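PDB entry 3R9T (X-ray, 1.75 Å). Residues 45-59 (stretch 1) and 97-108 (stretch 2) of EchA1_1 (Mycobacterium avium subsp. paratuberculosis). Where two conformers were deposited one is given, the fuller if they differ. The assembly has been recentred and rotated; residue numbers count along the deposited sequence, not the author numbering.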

# COMPACT_ATOMS: atom_id res chain seq x y z
N LEU B 45 -14.35 21.76 -12.13
CA LEU B 45 -13.10 21.02 -12.35
C LEU B 45 -12.61 21.15 -13.79
O LEU B 45 -11.41 21.31 -14.02
CB LEU B 45 -13.30 19.53 -12.06
CG LEU B 45 -13.17 19.01 -10.65
CD1 LEU B 45 -13.32 17.48 -10.71
CD2 LEU B 45 -11.83 19.40 -10.01
N GLU B 46 -13.52 21.08 -14.75
CA GLU B 46 -13.15 21.19 -16.16
C GLU B 46 -12.56 22.59 -16.43
O GLU B 46 -11.57 22.73 -17.15
CB GLU B 46 -14.36 20.86 -17.05
CG GLU B 46 -14.28 21.24 -18.53
CD GLU B 46 -15.60 20.99 -19.27
OE1 GLU B 46 -15.60 20.20 -20.24
OE2 GLU B 46 -16.64 21.58 -18.89
N GLU B 47 -13.15 23.60 -15.79
CA GLU B 47 -12.69 24.99 -15.94
C GLU B 47 -11.32 25.14 -15.32
O GLU B 47 -10.43 25.77 -15.88
CB GLU B 47 -13.68 25.96 -15.28
CG GLU B 47 -13.21 27.43 -15.14
CD GLU B 47 -12.84 28.09 -16.47
OE1 GLU B 47 -13.57 29.02 -16.89
OE2 GLU B 47 -11.83 27.70 -17.10
N ALA B 48 -11.14 24.50 -14.17
CA ALA B 48 -9.86 24.56 -13.46
C ALA B 48 -8.77 23.94 -14.34
O ALA B 48 -7.66 24.47 -14.42
CB ALA B 48 -9.96 23.81 -12.12
N GLN B 49 -9.09 22.82 -14.98
CA GLN B 49 -8.14 22.14 -15.84
C GLN B 49 -7.69 23.07 -16.95
O GLN B 49 -6.53 23.07 -17.33
CB GLN B 49 -8.74 20.88 -16.45
CG GLN B 49 -7.82 20.13 -17.41
CD GLN B 49 -6.55 19.70 -16.72
OE1 GLN B 49 -6.48 18.61 -16.19
NE2 GLN B 49 -5.56 20.58 -16.69
N HIS B 50 -8.61 23.88 -17.47
CA HIS B 50 -8.32 24.62 -18.70
C HIS B 50 -7.82 26.04 -18.50
O HIS B 50 -7.26 26.63 -19.42
CB HIS B 50 -9.53 24.55 -19.62
CG HIS B 50 -9.74 23.17 -20.15
ND1 HIS B 50 -8.81 22.55 -20.96
CD2 HIS B 50 -10.70 22.25 -19.91
CE1 HIS B 50 -9.22 21.33 -21.23
NE2 HIS B 50 -10.36 21.12 -20.61
N ASP B 51 -8.01 26.56 -17.30
CA ASP B 51 -7.59 27.91 -16.98
C ASP B 51 -6.15 27.85 -16.45
O ASP B 51 -5.92 27.37 -15.34
CB ASP B 51 -8.56 28.52 -15.96
CG ASP B 51 -8.25 29.97 -15.62
OD1 ASP B 51 -7.17 30.46 -16.00
OD2 ASP B 51 -9.09 30.61 -14.96
N PRO B 52 -5.17 28.33 -17.24
CA PRO B 52 -3.82 28.25 -16.68
C PRO B 52 -3.58 29.23 -15.51
O PRO B 52 -2.53 29.18 -14.90
CB PRO B 52 -2.92 28.60 -17.88
CG PRO B 52 -3.77 29.42 -18.79
CD PRO B 52 -5.23 29.24 -18.40
N GLU B 53 -4.53 30.10 -15.18
CA GLU B 53 -4.38 30.89 -13.96
C GLU B 53 -4.74 30.08 -12.69
O GLU B 53 -4.42 30.50 -11.58
CB GLU B 53 -5.24 32.15 -13.99
CG GLU B 53 -4.80 33.23 -14.97
CD GLU B 53 -5.59 34.51 -14.79
OE1 GLU B 53 -6.46 34.56 -13.89
OE2 GLU B 53 -5.35 35.48 -15.55
N VAL B 54 -5.42 28.95 -12.87
CA VAL B 54 -5.73 28.05 -11.76
C VAL B 54 -4.59 27.04 -11.53
O VAL B 54 -4.20 26.31 -12.44
CB VAL B 54 -7.06 27.30 -12.00
CG1 VAL B 54 -7.31 26.30 -10.88
CG2 VAL B 54 -8.23 28.29 -12.13
N ARG B 55 -4.06 27.01 -10.31
CA ARG B 55 -2.93 26.15 -9.94
C ARG B 55 -3.28 25.01 -8.99
O ARG B 55 -2.48 24.08 -8.80
CB ARG B 55 -1.82 26.98 -9.28
CG ARG B 55 -1.15 28.00 -10.20
CD ARG B 55 -0.42 27.35 -11.37
NE ARG B 55 0.39 26.25 -10.87
CZ ARG B 55 1.60 26.35 -10.31
NH1 ARG B 55 2.25 27.50 -10.25
NH2 ARG B 55 2.18 25.24 -9.85
N ALA B 56 -4.45 25.10 -8.37
CA ALA B 56 -4.92 24.09 -7.42
C ALA B 56 -6.42 24.23 -7.22
O ALA B 56 -7.00 25.30 -7.45
CB ALA B 56 -4.20 24.23 -6.08
N VAL B 57 -7.05 23.15 -6.78
CA VAL B 57 -8.46 23.11 -6.51
C VAL B 57 -8.70 22.60 -5.11
O VAL B 57 -8.11 21.59 -4.71
CB VAL B 57 -9.14 22.17 -7.49
CG1 VAL B 57 -10.62 21.96 -7.13
CG2 VAL B 57 -8.98 22.71 -8.90
N VAL B 58 -9.56 23.31 -4.38
CA VAL B 58 -10.08 22.85 -3.08
C VAL B 58 -11.58 22.58 -3.18
O VAL B 58 -12.33 23.41 -3.72
CB VAL B 58 -9.83 23.90 -1.97
CG1 VAL B 58 -10.52 23.51 -0.67
CG2 VAL B 58 -8.34 24.07 -1.73
N LEU B 59 -11.98 21.42 -2.67
CA LEU B 59 -13.38 20.98 -2.62
C LEU B 59 -13.82 20.98 -1.16
O LEU B 59 -13.17 20.36 -0.34
CB LEU B 59 -13.54 19.57 -3.22
CG LEU B 59 -14.97 19.01 -3.15
CD1 LEU B 59 -15.90 19.83 -4.06
CD2 LEU B 59 -15.01 17.51 -3.48
N ARG B 97 -14.20 10.04 -11.00
CA ARG B 97 -13.52 9.54 -12.20
C ARG B 97 -13.23 10.70 -13.14
O ARG B 97 -13.36 10.58 -14.36
CB ARG B 97 -14.40 8.50 -12.90
CG ARG B 97 -13.70 7.55 -13.81
CD ARG B 97 -14.70 6.46 -14.22
NE ARG B 97 -14.14 5.42 -15.06
CZ ARG B 97 -14.86 4.43 -15.60
NH1 ARG B 97 -16.17 4.35 -15.39
NH2 ARG B 97 -14.26 3.51 -16.35
N HIS B 98 -12.84 11.83 -12.57
CA HIS B 98 -12.57 13.06 -13.31
C HIS B 98 -11.14 13.53 -13.02
O HIS B 98 -10.93 14.46 -12.26
CB HIS B 98 -13.57 14.12 -12.90
CG HIS B 98 -13.59 15.33 -13.78
ND1 HIS B 98 -14.59 16.27 -13.68
CD2 HIS B 98 -12.77 15.75 -14.76
CE1 HIS B 98 -14.38 17.22 -14.57
NE2 HIS B 98 -13.28 16.94 -15.24
N PHE B 99 -10.18 12.89 -13.66
CA PHE B 99 -8.80 13.24 -13.49
C PHE B 99 -8.53 14.61 -14.10
O PHE B 99 -8.87 14.88 -15.27
CB PHE B 99 -7.86 12.22 -14.14
CG PHE B 99 -6.41 12.59 -13.98
CD1 PHE B 99 -5.73 12.25 -12.82
CD2 PHE B 99 -5.76 13.35 -14.94
CE1 PHE B 99 -4.40 12.64 -12.63
CE2 PHE B 99 -4.42 13.73 -14.78
CZ PHE B 99 -3.75 13.37 -13.62
N ILE B 100 -7.90 15.46 -13.30
CA ILE B 100 -7.30 16.71 -13.75
C ILE B 100 -5.83 16.77 -13.31
O ILE B 100 -5.44 16.18 -12.30
CB ILE B 100 -8.08 17.97 -13.29
CG1 ILE B 100 -7.97 18.21 -11.78
CG2 ILE B 100 -9.53 17.89 -13.80
CD1 ILE B 100 -8.42 19.63 -11.38
N ASP B 101 -5.03 17.48 -14.10
CA ASP B 101 -3.59 17.70 -13.95
C ASP B 101 -3.19 18.50 -12.73
O ASP B 101 -2.01 18.52 -12.31
CB ASP B 101 -3.10 18.53 -15.15
CG ASP B 101 -3.07 17.75 -16.44
OD1 ASP B 101 -2.89 16.51 -16.40
OD2 ASP B 101 -3.20 18.38 -17.51
N LYS B 102 -4.15 19.25 -12.21
CA LYS B 102 -3.88 20.16 -11.10
C LYS B 102 -4.25 19.52 -9.77
O LYS B 102 -5.18 18.73 -9.70
CB LYS B 102 -4.65 21.45 -11.33
CG LYS B 102 -4.65 21.85 -12.81
CD LYS B 102 -4.22 23.24 -13.06
CE LYS B 102 -4.26 23.58 -14.56
NZ LYS B 102 -4.94 24.86 -14.80
N PRO B 103 -3.50 19.85 -8.72
CA PRO B 103 -3.78 19.25 -7.43
C PRO B 103 -5.17 19.57 -6.89
O PRO B 103 -5.66 20.70 -7.02
CB PRO B 103 -2.70 19.86 -6.52
CG PRO B 103 -2.30 21.14 -7.20
CD PRO B 103 -2.38 20.81 -8.65
N THR B 104 -5.77 18.53 -6.28
CA THR B 104 -7.06 18.63 -5.60
C THR B 104 -6.93 18.32 -4.12
O THR B 104 -6.28 17.37 -3.73
CB THR B 104 -8.11 17.69 -6.24
OG1 THR B 104 -7.65 16.33 -6.17
CG2 THR B 104 -8.37 18.09 -7.73
N ILE B 105 -7.56 19.16 -3.30
CA ILE B 105 -7.51 19.04 -1.86
C ILE B 105 -8.93 19.07 -1.37
O ILE B 105 -9.65 20.05 -1.60
CB ILE B 105 -6.75 20.23 -1.25
CG1 ILE B 105 -5.35 20.36 -1.84
CG2 ILE B 105 -6.78 20.13 0.31
CD1 ILE B 105 -4.67 21.70 -1.50
N ALA B 106 -9.35 18.03 -0.68
CA ALA B 106 -10.63 18.00 -0.01
C ALA B 106 -10.52 18.70 1.35
O ALA B 106 -9.68 18.34 2.15
CB ALA B 106 -11.06 16.57 0.20
N ALA B 107 -11.34 19.71 1.57
CA ALA B 107 -11.37 20.40 2.83
C ALA B 107 -12.64 19.97 3.54
O ALA B 107 -13.73 20.51 3.28
CB ALA B 107 -11.34 21.88 2.60
N VAL B 108 -12.48 18.96 4.38
CA VAL B 108 -13.59 18.27 5.01
C VAL B 108 -14.02 18.98 6.29
O VAL B 108 -13.35 18.91 7.33
CB VAL B 108 -13.22 16.83 5.26
CG1 VAL B 108 -14.35 16.11 5.93
CG2 VAL B 108 -12.85 16.17 3.90
O HOH W 1 -4.06 24.90 -17.55
O HOH W 2 -8.93 16.83 -17.19

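The two stretches are joined by a short parallel β-ladder, extended at one end by a lysine that binds carbonyls at the end of a helix and in the turn that follows, and by an apolar cluster in which Leu 45 of that helix meets Ile 100; the contact between the two stretches buries 880 Å², both sides summed.

In the ladder, strand 56-59 alternates donor and acceptor against strand 104-108 and the residue before it. Val 57 N donates to Pro 103 O (2.8 Å), Ile 105 N to Val 57 O (2.9 Å), Leu 59 N to Ile 105 O (2.9 Å) and Ala 107 N to Leu 59 O (2.7 Å). Pro 103, which has no amide proton to give, serves here through its carbonyl, while the ring of Pro 103 packs on Ala 56 (Pro 103 CG to Ala 56 CB, 3.8 Å). Side chains of bridged residues share a face: Val 58 lies beside Ile 105 on one, and Val 58 CG1 reaches Ala 107 CB at 3.7 Å; Val 57, Thr 104, Leu 59 and Ala 106 occupy the other. The β-branched residues suit the extended backbone.

Beyond the ladder, Lys 102 loses more surface to the partner stretch than any other residue. Its buried amine donates to Ala 48 O (Lys 102 NZ to Ala 48 O, 2.8 Å) and Val 54 O (Lys 102 NZ to Val 54 O, 2.9 Å), and weakly to Gln 49 O (Lys 102 NZ to Gln 49 O, 3.5 Å); a water accepts from NZ and donates to Gln 49 O. The long aliphatic chain thus delivers its charge to carbonyls at the helix end and the following turn.

Gln 49, with chi2 near +60°, brings OE1 to the backbone of the other stretch, where Gln 49 OE1 accepts from Asp 101 N at 2.8 Å in nearly linear geometry. Leu 45, one helical turn earlier, points toward stretch 2; Leu 45 CD2 meets Ile 100 CD1 at 3.7 Å, and that same Ile 100 CD1 touches Val 57 CG2 at 4.0 Å, linking helix and strand through one apolar side chain.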